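Side-chain contacts in predicted acyltransferase with acyl-CoA N-acyltransferase domain (Escherichia coli, PDB 4RS2), which binds coenzyme A as a GNAT-family protein, probably transferring acyl groups, and on overexpression suppresses silencing of multiple RNA targets by a small RNA: residues 20-25 with 49-54; 29-34 with 42-47; 111-116 with 160-165. All blocks are in the same frame, centred on the assembly; numbering follows the deposited sequence. Where two conformers were deposited one is given.

Interaction 1: residues 20-25 with 49-54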
ATOM      1  N   ARG A  20     -13.503   1.243  -2.438  1.00 16.35           N
ATOM      2  CA  ARG A  20     -13.633   2.669  -2.745  1.00 16.82           C
ATOM      3  C   ARG A  20     -12.594   3.415  -1.944  1.00 16.02           C
ATOM      4  O   ARG A  20     -11.979   2.842  -1.040  1.00 15.14           O
ATOM      5  CB  ARG A  20     -15.027   3.173  -2.357  1.00 18.28           C
ATOM      6  CG  ARG A  20     -15.371   2.922  -0.912  1.00 18.11           C
ATOM      7  CD  ARG A  20     -16.589   3.724  -0.465  1.00 19.18           C
ATOM      8  NE  ARG A  20     -16.923   3.339   0.904  1.00 19.56           N
ATOM      9  CZ  ARG A  20     -16.300   3.779   1.993  1.00 19.09           C
ATOM     10  NH1 ARG A  20     -15.278   4.640   1.910  1.00 19.74           N
ATOM     11  NH2 ARG A  20     -16.673   3.316   3.171  1.00 19.72           N
ATOM     12  N   VAL A  21     -12.422   4.697  -2.267  1.00 16.20           N
ATOM     13  CA  VAL A  21     -11.510   5.584  -1.566  1.00 15.97           C
ATOM     14  C   VAL A  21     -12.051   5.757  -0.167  1.00 15.86           C
ATOM     15  O   VAL A  21     -13.256   5.843   0.044  1.00 15.98           O
ATOM     16  CB  VAL A  21     -11.409   6.956  -2.272  1.00 17.50           C
ATOM     17  CG1 VAL A  21     -10.588   7.965  -1.455  1.00 17.74           C
ATOM     18  CG2 VAL A  21     -10.800   6.759  -3.644  1.00 17.76           C
ATOM     19  N   GLU A  22     -11.164   5.769   0.808  1.00 14.99           N
ATOM     20  CA  GLU A  22     -11.572   5.924   2.171  1.00 15.78           C
ATOM     21  C   GLU A  22     -12.158   7.309   2.390  1.00 16.49           C
ATOM     22  O   GLU A  22     -11.854   8.235   1.644  1.00 16.59           O
ATOM     23  CB  GLU A  22     -10.379   5.721   3.102  1.00 16.56           C
ATOM     24  CG  GLU A  22      -9.471   6.894   3.282  1.00 18.06           C
ATOM     25  CD  GLU A  22      -8.452   6.642   4.395  1.00 18.92           C
ATOM     26  OE1 GLU A  22      -7.548   5.857   4.178  1.00 18.33           O
ATOM     27  OE2 GLU A  22      -8.560   7.225   5.492  1.00 23.28           O
ATOM     28  N   ILE A  23     -13.015   7.418   3.393  1.00 17.02           N
ATOM     29  CA  ILE A  23     -13.595   8.690   3.817  1.00 18.66           C
ATOM     30  C   ILE A  23     -13.425   8.780   5.343  1.00 18.79           C
ATOM     31  O   ILE A  23     -13.037   7.809   6.004  1.00 17.27           O
ATOM     32  CB  ILE A  23     -15.055   8.849   3.340  1.00 20.21           C
ATOM     33  CG1 ILE A  23     -15.948   7.733   3.894  1.00 20.37           C
ATOM     34  CG2 ILE A  23     -15.107   8.867   1.808  1.00 20.26           C
ATOM     35  CD1 ILE A  23     -17.420   7.877   3.542  1.00 22.44           C
ATOM     36  N   PRO A  24     -13.700   9.951   5.922  1.00 20.95           N
ATOM     37  CA  PRO A  24     -13.432  10.117   7.372  1.00 21.49           C
ATOM     38  C   PRO A  24     -14.059   9.116   8.319  1.00 20.99           C
ATOM     39  O   PRO A  24     -13.408   8.700   9.298  1.00 21.81           O
ATOM     40  CB  PRO A  24     -13.994  11.503   7.651  1.00 22.49           C
ATOM     41  CG  PRO A  24     -13.726  12.222   6.375  1.00 23.21           C
ATOM     42  CD  PRO A  24     -14.036  11.234   5.291  1.00 22.32           C
ATOM     43  N   ILE A  25     -15.288   8.721   8.034  1.00 21.98           N
ATOM     44  CA  ILE A  25     -16.013   7.807   8.894  1.00 22.54           C
ATOM     45  C   ILE A  25     -15.355   6.430   8.934  1.00 20.27           C
ATOM     46  O   ILE A  25     -15.609   5.656   9.847  1.00 20.71           O
ATOM     47  CB  ILE A  25     -17.518   7.720   8.478  1.00 24.78           C
ATOM     48  CG1 ILE A  25     -18.360   7.074   9.580  1.00 26.46           C
ATOM     49  CG2 ILE A  25     -17.702   6.969   7.170  1.00 24.43           C
ATOM     50  CD1 ILE A  25     -18.219   7.710  10.947  1.00 27.51           C
ATOM     51  N   ASP A  49      -1.026   8.638  12.059  1.00 11.83           N
ATOM     52  CA  ASP A  49      -0.134   9.787  11.925  1.00 12.03           C
ATOM     53  C   ASP A  49      -0.063  10.339  10.508  1.00 11.28           C
ATOM     54  O   ASP A  49      -0.025  11.547  10.337  1.00 11.45           O
ATOM     55  CB  ASP A  49       1.255   9.449  12.445  1.00 12.40           C
ATOM     56  CG  ASP A  49       1.289   9.211  13.946  1.00 14.50           C
ATOM     57  OD1 ASP A  49       0.272   9.413  14.645  1.00 17.12           O
ATOM     58  OD2 ASP A  49       2.363   8.817  14.430  1.00 15.64           O
ATOM     59  N   LEU A  50      -0.003   9.483   9.491  1.00 10.45           N
ATOM     60  CA  LEU A  50       0.030   9.971   8.117  1.00 10.58           C
ATOM     61  C   LEU A  50      -1.225  10.744   7.800  1.00 11.80           C
ATOM     62  O   LEU A  50      -1.165  11.802   7.181  1.00 12.59           O
ATOM     63  CB  LEU A  50       0.138   8.795   7.130  1.00  9.77           C
ATOM     64  CG  LEU A  50       1.452   8.016   7.110  1.00 10.13           C
ATOM     65  CD1 LEU A  50       1.333   6.752   6.290  1.00  9.68           C
ATOM     66  CD2 LEU A  50       2.598   8.872   6.607  1.00 10.23           C
ATOM     67  N   ARG A  51      -2.373  10.233   8.223  1.00 12.31           N
ATOM     68  CA  ARG A  51      -3.603  10.911   7.916  1.00 14.60           C
ATOM     69  C   ARG A  51      -3.695  12.254   8.619  1.00 15.02           C
ATOM     70  O   ARG A  51      -4.092  13.265   8.016  1.00 15.11           O
ATOM     71  CB  ARG A  51      -4.806  10.060   8.325  1.00 15.74           C
ATOM     72  CG  ARG A  51      -6.139  10.708   7.963  1.00 17.99           C
ATOM     73  CD  ARG A  51      -7.342   9.866   8.371  1.00 19.24           C
ATOM     74  NE  ARG A  51      -7.381   8.529   7.789  1.00 19.18           N
ATOM     75  CZ  ARG A  51      -7.180   7.406   8.476  1.00 18.78           C
ATOM     76  NH1 ARG A  51      -6.912   7.467   9.782  1.00 19.11           N
ATOM     77  NH2 ARG A  51      -7.256   6.229   7.854  1.00 18.65           N
ATOM     78  N   GLU A  52      -3.346  12.253   9.896  1.00 16.08           N
ATOM     79  CA  GLU A  52      -3.461  13.455  10.695  1.00 18.20           C
ATOM     80  C   GLU A  52      -2.588  14.567  10.140  1.00 17.05           C
ATOM     81  O   GLU A  52      -2.985  15.747  10.146  1.00 18.31           O
ATOM     82  CB  GLU A  52      -3.092  13.165  12.142  1.00 22.12           C
ATOM     83  CG  GLU A  52      -3.315  14.353  13.073  1.00 26.63           C
ATOM     84  CD  GLU A  52      -2.672  14.156  14.427  1.00 31.29           C
ATOM     85  OE1 GLU A  52      -2.716  13.026  14.959  1.00 35.52           O
ATOM     86  OE2 GLU A  52      -2.120  15.139  14.968  1.00 40.00           O
ATOM     87  N   ASP A  53      -1.410  14.210   9.639  1.00 15.02           N
ATOM     88  CA  ASP A  53      -0.453  15.211   9.171  1.00 14.64           C
ATOM     89  C   ASP A  53      -0.491  15.506   7.651  1.00 14.54           C
ATOM     90  O   ASP A  53       0.293  16.313   7.151  1.00 14.99           O
ATOM     91  CB  ASP A  53       0.928  14.802   9.643  1.00 14.54           C
ATOM     92  CG  ASP A  53       1.046  14.832  11.171  1.00 15.92           C
ATOM     93  OD1 ASP A  53       0.598  15.816  11.786  1.00 17.35           O
ATOM     94  OD2 ASP A  53       1.604  13.894  11.771  1.00 15.93           O
ATOM     95  N   GLY A  54      -1.406  14.860   6.919  1.00 14.65           N
ATOM     96  CA  GLY A  54      -1.548  15.107   5.469  1.00 14.81           C
ATOM     97  C   GLY A  54      -0.574  14.420   4.536  1.00 14.90           C
ATOM     98  O   GLY A  54      -0.238  14.927   3.458  1.00 16.74           O
TER
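Glu-22 stands just past the end of strand 18-21 and Arg-51 in the last turns of helix 42-53, and Glu-22 CA and Arg-51 CA are 11.0 Å apart, far enough that two long side chains must bridge the interval. They approach from opposite directions and meet through one oxygen. Glu-22 OE2 receives Arg-51 NE at 2.9 Å and Arg-51 NH2 at the same 2.9 Å, a side-on salt bridge in which both nitrogens converge on a single acceptor. Because two roughly parallel N-H bonds cannot both point straight at one oxygen, both hydrogen bonds are bent, near 140° at hydrogen. The carboxylate carbon lies in the guanidinium plane at its edge, yet the two flat groups are turned 49° against each other, which fits a one-oxygen grip rather than a paired one. NH2 arrives on the syn side of OE2, whereas NE comes in nearly along the C-O axis. Arg-51 runs straight from the helix and then bends at chi3 (-59°), the turn that brings the NE edge to face the glutamate.

The other oxygen is engaged elsewhere: Glu-22 OE1 is hydrogen-bonded to Tyr-72 OH, so the carboxylate joins the helix to strand 69-80 of the central sheet. This is the N-terminal part of the GNAT fold, in which a first strand leads into two helices, 27-37 and 42-53; the salt bridge ties the exit of the strand to the end of the second helix. There the chain leaves the helix at Gly-54 in a Schellman motif, with positive phi and a weak bond from Gly-54 N to Arg-51 O at 3.3 Å.

Interaction 2: residues 29-34 with 42-47; sequences GIDALL and AEAKLV
The carboxylate of Asp-31 meets Ala-44 through OD1, which lies 3.6 Å from Ala-44 CB; its other oxygen, OD2, is held in a salt bridge by NE of Arg-35. Asp-31 CG is anti to the backbone N (chi1 -167°), an orientation that brings the acid's end closer to helix 42-53 than its CB direction would suggest. There a water donates to Asp-31 OD1 at 2.6 Å and also to Ala-44 O, linking the side chain to a helix carbonyl. Helices 27-37 and 42-53 form a helical hairpin, the two-helix element after the first strand of the GNAT fold: the short segments run at 154°, nearly antiparallel, with axes 8.5 Å apart. Such closeness goes with the small Ala-44 at the nearest point, where Leu-34 CB lies 3.8 Å from Ala-44 CB. Toward the sheet, Leu-34 CD1 touches Val-47 CG2 at 3.7 Å, the two side chains crossing at about a right angle, and Ile-30 CG2 makes a looser apolar contact with Val-47 CG1. Pro-92 of strand 87-95 packs on Leu-34 and Val-47. A second water accepts from Ala-44 N at 3.0 Å and donates weakly to Leu-34 O.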
ATOM      1  N   GLY A  29     -12.734   2.150  11.788  1.00 14.10           N
ATOM      2  CA  GLY A  29     -12.781   0.803  11.232  1.00 13.39           C
ATOM      3  C   GLY A  29     -11.449   0.371  10.676  1.00 12.49           C
ATOM      4  O   GLY A  29     -11.041  -0.780  10.832  1.00 12.03           O
ATOM      5  N   ILE A  30     -10.780   1.288   9.981  1.00 11.82           N
ATOM      6  CA  ILE A  30      -9.439   1.030   9.471  1.00 11.26           C
ATOM      7  C   ILE A  30      -8.517   0.744  10.643  1.00 11.49           C
ATOM      8  O   ILE A  30      -7.711  -0.205  10.610  1.00 10.96           O
ATOM      9  CB  ILE A  30      -8.939   2.219   8.627  1.00 11.01           C
ATOM     10  CG1 ILE A  30      -9.770   2.367   7.332  1.00 11.07           C
ATOM     11  CG2 ILE A  30      -7.489   2.060   8.255  1.00 10.44           C
ATOM     12  CD1 ILE A  30      -9.641   3.719   6.697  1.00 11.48           C
ATOM     13  N   ASP A  31      -8.623   1.571  11.692  1.00 12.61           N
ATOM     14  CA  ASP A  31      -7.741   1.394  12.839  1.00 13.26           C
ATOM     15  C   ASP A  31      -7.919   0.048  13.469  1.00 12.84           C
ATOM     16  O   ASP A  31      -6.911  -0.616  13.818  1.00 12.27           O
ATOM     17  CB  ASP A  31      -7.955   2.499  13.873  1.00 14.76           C
ATOM     18  CG  ASP A  31      -6.854   2.556  14.932  1.00 16.24           C
ATOM     19  OD1 ASP A  31      -5.827   3.209  14.677  1.00 17.83           O
ATOM     20  OD2 ASP A  31      -7.032   1.995  16.026  1.00 19.53           O
ATOM     21  N   ALA A  32      -9.170  -0.415  13.573  1.00 13.19           N
ATOM     22  CA  ALA A  32      -9.459  -1.671  14.222  1.00 13.61           C
ATOM     23  C   ALA A  32      -8.941  -2.800  13.369  1.00 12.80           C
ATOM     24  O   ALA A  32      -8.381  -3.761  13.894  1.00 12.89           O
ATOM     25  CB  ALA A  32     -10.947  -1.815  14.500  1.00 14.39           C
ATOM     26  N   LEU A  33      -9.142  -2.701  12.059  1.00 12.06           N
ATOM     27  CA  LEU A  33      -8.595  -3.710  11.152  1.00 11.67           C
ATOM     28  C   LEU A  33      -7.071  -3.830  11.253  1.00 11.24           C
ATOM     29  O   LEU A  33      -6.511  -4.944  11.292  1.00 10.72           O
ATOM     30  CB  LEU A  33      -8.970  -3.380   9.711  1.00 11.54           C
ATOM     31  CG  LEU A  33      -8.364  -4.282   8.653  1.00 11.79           C
ATOM     32  CD1 LEU A  33      -8.903  -5.716   8.702  1.00 12.65           C
ATOM     33  CD2 LEU A  33      -8.642  -3.638   7.314  1.00 11.70           C
ATOM     34  N   LEU A  34      -6.389  -2.684  11.306  1.00 11.19           N
ATOM     35  CA  LEU A  34      -4.928  -2.701  11.356  1.00 11.44           C
ATOM     36  C   LEU A  34      -4.425  -3.245  12.680  1.00 12.23           C
ATOM     37  O   LEU A  34      -3.437  -3.989  12.711  1.00 12.11           O
ATOM     38  CB  LEU A  34      -4.356  -1.291  11.069  1.00 11.39           C
ATOM     39  CG  LEU A  34      -4.669  -0.803   9.629  1.00 11.08           C
ATOM     40  CD1 LEU A  34      -4.198   0.616   9.437  1.00 11.07           C
ATOM     41  CD2 LEU A  34      -4.082  -1.717   8.587  1.00 11.29           C
ATOM     42  N   ALA A  42       1.827  -0.861  15.289  1.00 11.93           N
ATOM     43  CA  ALA A  42       2.625   0.079  14.490  1.00 12.01           C
ATOM     44  C   ALA A  42       1.923   0.501  13.212  1.00 10.62           C
ATOM     45  O   ALA A  42       1.952   1.671  12.863  1.00 10.83           O
ATOM     46  CB  ALA A  42       3.971  -0.503  14.147  1.00 12.10           C
ATOM     47  N   GLU A  43       1.346  -0.461  12.483  1.00 10.81           N
ATOM     48  CA  GLU A  43       0.627  -0.077  11.245  1.00 10.63           C
ATOM     49  C   GLU A  43      -0.547   0.855  11.511  1.00 10.21           C
ATOM     50  O   GLU A  43      -0.774   1.824  10.765  1.00 10.31           O
ATOM     51  CB  GLU A  43       0.132  -1.286  10.501  1.00 10.87           C
ATOM     52  CG  GLU A  43       1.172  -2.013   9.691  1.00 11.30           C
ATOM     53  CD  GLU A  43       2.163  -2.839  10.515  1.00 11.91           C
ATOM     54  OE1 GLU A  43       1.982  -3.025  11.779  1.00 14.50           O
ATOM     55  OE2 GLU A  43       3.169  -3.309   9.899  1.00 14.26           O
ATOM     56  N   ALA A  44      -1.307   0.568  12.557  1.00 10.24           N
ATOM     57  CA  ALA A  44      -2.456   1.430  12.886  1.00 10.84           C
ATOM     58  C   ALA A  44      -1.958   2.842  13.258  1.00 11.04           C
ATOM     59  O   ALA A  44      -2.525   3.856  12.836  1.00 11.24           O
ATOM     60  CB  ALA A  44      -3.255   0.840  14.013  1.00 11.26           C
ATOM     61  N   LYS A  45      -0.896   2.895  14.057  1.00 11.42           N
ATOM     62  CA  LYS A  45      -0.334   4.163  14.506  1.00 11.78           C
ATOM     63  C   LYS A  45       0.278   4.963  13.337  1.00 11.40           C
ATOM     64  O   LYS A  45       0.134   6.190  13.259  1.00 11.07           O
ATOM     65  CB  LYS A  45       0.654   3.903  15.650  1.00 12.78           C
ATOM     66  CG  LYS A  45      -0.058   3.381  16.892  1.00 14.50           C
ATOM     67  CD  LYS A  45       0.808   2.514  17.786  1.00 16.09           C
ATOM     68  CE  LYS A  45       1.671   3.294  18.731  1.00 16.73           C
ATOM     69  NZ  LYS A  45       2.373   2.303  19.609  1.00 16.96           N
ATOM     70  N   LEU A  46       0.923   4.264  12.422  1.00 10.17           N
ATOM     71  CA  LEU A  46       1.474   4.883  11.210  1.00 10.06           C
ATOM     72  C   LEU A  46       0.372   5.555  10.420  1.00  9.79           C
ATOM     73  O   LEU A  46       0.500   6.708  10.005  1.00  9.80           O
ATOM     74  CB  LEU A  46       2.104   3.820  10.349  1.00 10.11           C
ATOM     75  CG  LEU A  46       2.522   4.247   8.926  1.00 10.70           C
ATOM     76  CD1 LEU A  46       3.707   5.218   8.990  1.00 11.25           C
ATOM     77  CD2 LEU A  46       2.814   3.001   8.125  1.00 10.67           C
ATOM     78  N   VAL A  47      -0.708   4.816  10.189  1.00  9.96           N
ATOM     79  CA  VAL A  47      -1.800   5.346   9.349  1.00  9.93           C
ATOM     80  C   VAL A  47      -2.465   6.534  10.022  1.00 10.66           C
ATOM     81  O   VAL A  47      -2.740   7.554   9.374  1.00 10.28           O
ATOM     82  CB  VAL A  47      -2.789   4.250   8.977  1.00 10.31           C
ATOM     83  CG1 VAL A  47      -4.096   4.843   8.474  1.00 10.83           C
ATOM     84  CG2 VAL A  47      -2.143   3.306   7.973  1.00  9.90           C
TER
HETATM   85  O   HOH W   1      -5.264   3.870  12.229  1.00 18.02           O
HETATM   86  O   HOH W   2      -1.306  -2.273  13.524  1.00 11.20           O

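Interaction 3: residues 111-116 with 160-165; sequences EGLDSL and HRLADD
Leu-113 supplies the main contact of residues 111-116 of helix 104-118, and spreads it over two partners. Its CD2 sits over one face of the His-160 ring, 3.6 Å from the centroid and 16° off the ring normal, which meets the geometry of a CH-pi contact. Within the ring, the CG and CD2 atoms of His-160 are the nearest, each 3.5 Å from Leu-113 CD2, so the methyl is displaced from the centre toward the rim. The ring also bonds to its own chain: His-160 ND1 donates to Arg-161 O at 2.8 Å, with an angle of 151° at hydrogen. That carbonyl oxygen lies in the ring plane, although the donor stands above the carbonyl plane, and the bond would help fix the rotation of the ring under the leucine. Lower on the same side chain, Leu-113 CG is 4.0 Å from Leu-162 CD2, where the two leucines cross at about a right angle.

One turn on, Leu-116 meets the other branch, its CB 3.9 Å from Leu-162 CD1. Leu-162 thus divides its methyls between the two helix residues, CD2 toward Leu-113 and CD1 toward Leu-116. With CG anti to its carbonyl carbon (chi1 -61°), Leu-162 directs this fork at the helix from just beyond the end of strand 157-161.

The contact sets helix 104-118 against the part of the mixed GNAT sheet where strand 157-161 pairs antiparallel with strand 123-127. Val-124 of the latter packs against Leu-113, Leu-116 and Leu-162, Phe-75 of strand 69-80 lies against the two helix leucines, and Phe-138 meets the His-160 ring edge-to-face.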
ATOM      1  N   GLU A 111      -6.502  -1.848  -7.976  0.50 11.39           N
ATOM      2  CA  GLU A 111      -7.292  -0.620  -8.054  0.50 11.81           C
ATOM      3  C   GLU A 111      -6.476   0.562  -7.561  0.50 11.29           C
ATOM      4  O   GLU A 111      -6.587   1.658  -8.098  0.50 11.36           O
ATOM      5  CB  GLU A 111      -8.627  -0.716  -7.289  0.50 12.99           C
ATOM      6  CG  GLU A 111      -9.408   0.600  -7.326  0.50 13.90           C
ATOM      7  CD  GLU A 111     -10.889   0.485  -6.964  0.50 15.83           C
ATOM      8  OE1 GLU A 111     -11.468  -0.634  -6.994  0.50 15.88           O
ATOM      9  OE2 GLU A 111     -11.488   1.547  -6.670  0.50 17.75           O
ATOM     10  N   GLY A 112      -5.669   0.352  -6.529  1.00 10.19           N
ATOM     11  CA  GLY A 112      -4.808   1.427  -6.021  1.00 10.11           C
ATOM     12  C   GLY A 112      -3.887   1.943  -7.119  1.00  9.95           C
ATOM     13  O   GLY A 112      -3.784   3.140  -7.398  1.00  9.39           O
ATOM     14  N   LEU A 113      -3.175   1.007  -7.729  1.00  9.81           N
ATOM     15  CA  LEU A 113      -2.251   1.323  -8.794  1.00 10.79           C
ATOM     16  C   LEU A 113      -2.961   1.949  -9.992  1.00 11.14           C
ATOM     17  O   LEU A 113      -2.426   2.874 -10.616  1.00 12.05           O
ATOM     18  CB  LEU A 113      -1.425   0.095  -9.191  1.00 11.69           C
ATOM     19  CG  LEU A 113      -0.106  -0.077  -8.381  1.00 12.26           C
ATOM     20  CD1 LEU A 113      -0.300  -0.067  -6.857  1.00 12.10           C
ATOM     21  CD2 LEU A 113       0.707  -1.295  -8.824  1.00 12.56           C
ATOM     22  N   ASP A 114      -4.147   1.445 -10.324  1.00 11.30           N
ATOM     23  CA  ASP A 114      -4.915   1.995 -11.453  1.00 13.23           C
ATOM     24  C   ASP A 114      -5.334   3.445 -11.175  1.00 13.11           C
ATOM     25  O   ASP A 114      -5.235   4.293 -12.055  1.00 13.15           O
ATOM     26  CB  ASP A 114      -6.140   1.137 -11.701  1.00 14.84           C
ATOM     27  CG  ASP A 114      -6.835   1.484 -12.983  1.00 18.35           C
ATOM     28  OD1 ASP A 114      -6.205   1.328 -14.048  1.00 21.75           O
ATOM     29  OD2 ASP A 114      -8.005   1.885 -12.908  1.00 24.67           O
ATOM     30  N   SER A 115      -5.783   3.706  -9.952  1.00 12.63           N
ATOM     31  CA  SER A 115      -6.181   5.047  -9.534  1.00 13.80           C
ATOM     32  C   SER A 115      -4.971   5.995  -9.576  1.00 13.51           C
ATOM     33  O   SER A 115      -5.046   7.155 -10.066  1.00 14.65           O
ATOM     34  CB  SER A 115      -6.780   4.994  -8.131  1.00 14.72           C
ATOM     35  OG  SER A 115      -8.085   4.418  -8.173  1.00 19.44           O
ATOM     36  N   LEU A 116      -3.857   5.517  -9.075  1.00 12.65           N
ATOM     37  CA  LEU A 116      -2.654   6.350  -9.042  1.00 12.48           C
ATOM     38  C   LEU A 116      -2.212   6.721 -10.464  1.00 13.15           C
ATOM     39  O   LEU A 116      -1.839   7.860 -10.725  1.00 13.90           O
ATOM     40  CB  LEU A 116      -1.560   5.675  -8.241  1.00 12.14           C
ATOM     41  CG  LEU A 116      -1.855   5.588  -6.757  1.00 12.21           C
ATOM     42  CD1 LEU A 116      -0.993   4.520  -6.162  1.00 11.67           C
ATOM     43  CD2 LEU A 116      -1.652   6.914  -6.031  1.00 12.77           C
ATOM     44  N   HIS A 160       7.001  -0.956  -8.654  1.00  9.64           N
ATOM     45  CA  HIS A 160       6.059  -1.205  -9.742  1.00 10.93           C
ATOM     46  C   HIS A 160       5.915   0.104 -10.512  1.00 11.09           C
ATOM     47  O   HIS A 160       5.386   1.066  -9.998  1.00 10.34           O
ATOM     48  CB  HIS A 160       4.688  -1.637  -9.203  1.00 11.56           C
ATOM     49  CG  HIS A 160       3.789  -2.272 -10.230  1.00 12.22           C
ATOM     50  ND1 HIS A 160       3.491  -1.694 -11.445  1.00 12.73           N
ATOM     51  CD2 HIS A 160       3.103  -3.446 -10.201  1.00 12.67           C
ATOM     52  CE1 HIS A 160       2.692  -2.500 -12.136  1.00 13.62           C
ATOM     53  NE2 HIS A 160       2.422  -3.555 -11.392  1.00 14.36           N
ATOM     54  N   ARG A 161       6.372   0.130 -11.757  1.00 11.95           N
ATOM     55  CA  ARG A 161       6.236   1.318 -12.571  1.00 12.67           C
ATOM     56  C   ARG A 161       4.779   1.476 -12.959  1.00 13.33           C
ATOM     57  O   ARG A 161       4.065   0.479 -13.104  1.00 14.05           O
ATOM     58  CB  ARG A 161       7.060   1.161 -13.847  1.00 14.07           C
ATOM     59  CG  ARG A 161       6.509   0.183 -14.867  1.00 14.96           C
ATOM     60  CD  ARG A 161       7.556  -0.064 -15.932  1.00 16.63           C
ATOM     61  NE  ARG A 161       8.594  -0.946 -15.412  1.00 16.09           N
ATOM     62  CZ  ARG A 161       9.621  -1.416 -16.124  1.00 18.72           C
ATOM     63  NH1 ARG A 161       9.805  -1.018 -17.402  1.00 19.13           N
ATOM     64  NH2 ARG A 161      10.495  -2.259 -15.543  1.00 18.03           N
ATOM     65  N   LEU A 162       4.351   2.711 -13.171  1.00 13.30           N
ATOM     66  CA  LEU A 162       3.008   2.980 -13.681  1.00 14.52           C
ATOM     67  C   LEU A 162       3.026   3.414 -15.150  1.00 16.89           C
ATOM     68  O   LEU A 162       1.967   3.552 -15.759  1.00 19.44           O
ATOM     69  CB  LEU A 162       2.308   4.011 -12.828  1.00 13.91           C
ATOM     70  CG  LEU A 162       2.128   3.558 -11.368  1.00 13.27           C
ATOM     71  CD1 LEU A 162       1.383   4.618 -10.561  1.00 13.82           C
ATOM     72  CD2 LEU A 162       1.355   2.242 -11.335  1.00 13.51           C
ATOM     73  N   ALA A 163       4.211   3.656 -15.692  1.00 19.51           N
ATOM     74  CA  ALA A 163       4.414   4.008 -17.097  1.00 19.90           C
ATOM     75  C   ALA A 163       5.623   3.184 -17.479  1.00 20.59           C
ATOM     76  O   ALA A 163       6.470   2.910 -16.622  1.00 19.99           O
ATOM     77  CB  ALA A 163       4.687   5.490 -17.260  1.00 21.78           C
ATOM     78  N   ASP A 164       5.749   2.810 -18.746  1.00 20.51           N
ATOM     79  CA  ASP A 164       6.785   1.874 -19.091  1.00 22.45           C
ATOM     80  C   ASP A 164       8.209   2.372 -18.874  1.00 20.57           C
ATOM     81  O   ASP A 164       9.120   1.592 -18.539  1.00 21.65           O
ATOM     82  CB  ASP A 164       6.638   1.339 -20.501  1.00 26.18           C
ATOM     83  CG  ASP A 164       7.077  -0.106 -20.577  1.00 32.70           C
ATOM     84  OD1 ASP A 164       6.512  -0.917 -19.798  1.00 37.60           O
ATOM     85  OD2 ASP A 164       7.992  -0.433 -21.376  1.00 41.15           O
ATOM     86  N   ASP A 165       8.396   3.666 -19.027  1.00 19.48           N
ATOM     87  CA  ASP A 165       9.715   4.252 -18.906  1.00 19.59           C
ATOM     88  C   ASP A 165       9.920   4.964 -17.589  1.00 16.37           C
ATOM     89  O   ASP A 165      10.903   5.678 -17.446  1.00 14.67           O
ATOM     90  CB  ASP A 165       9.966   5.246 -20.054  1.00 22.07           C
ATOM     91  CG  ASP A 165       9.029   6.461 -20.023  1.00 26.16           C
ATOM     92  OD1 ASP A 165       8.215   6.606 -19.074  1.00 27.96           O
ATOM     93  OD2 ASP A 165       9.107   7.279 -20.977  1.00 33.20           O
TER

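Interactions 1 and 2 form one continuous cluster, with centres 11 Å apart. Ile-30 CD1 joins them, 3.7 Å from Arg-51 NH2 and 3.9 Å from Glu-22 OE2; both use helix 42-53, and along the chain interaction 2 is nested inside the loop that interaction 1 closes. Interaction 3 comes later in sequence and lies across the chain's centre from interaction 2, their centres 25 Å apart. It does not touch interaction 1, whose nearest atoms are about 5 Å away, but both reach the same sheet. Coenzyme A lies nearer the helical hairpin: the Glu-43 side chain is about 6 Å from it, that of His-160 about 13 Å.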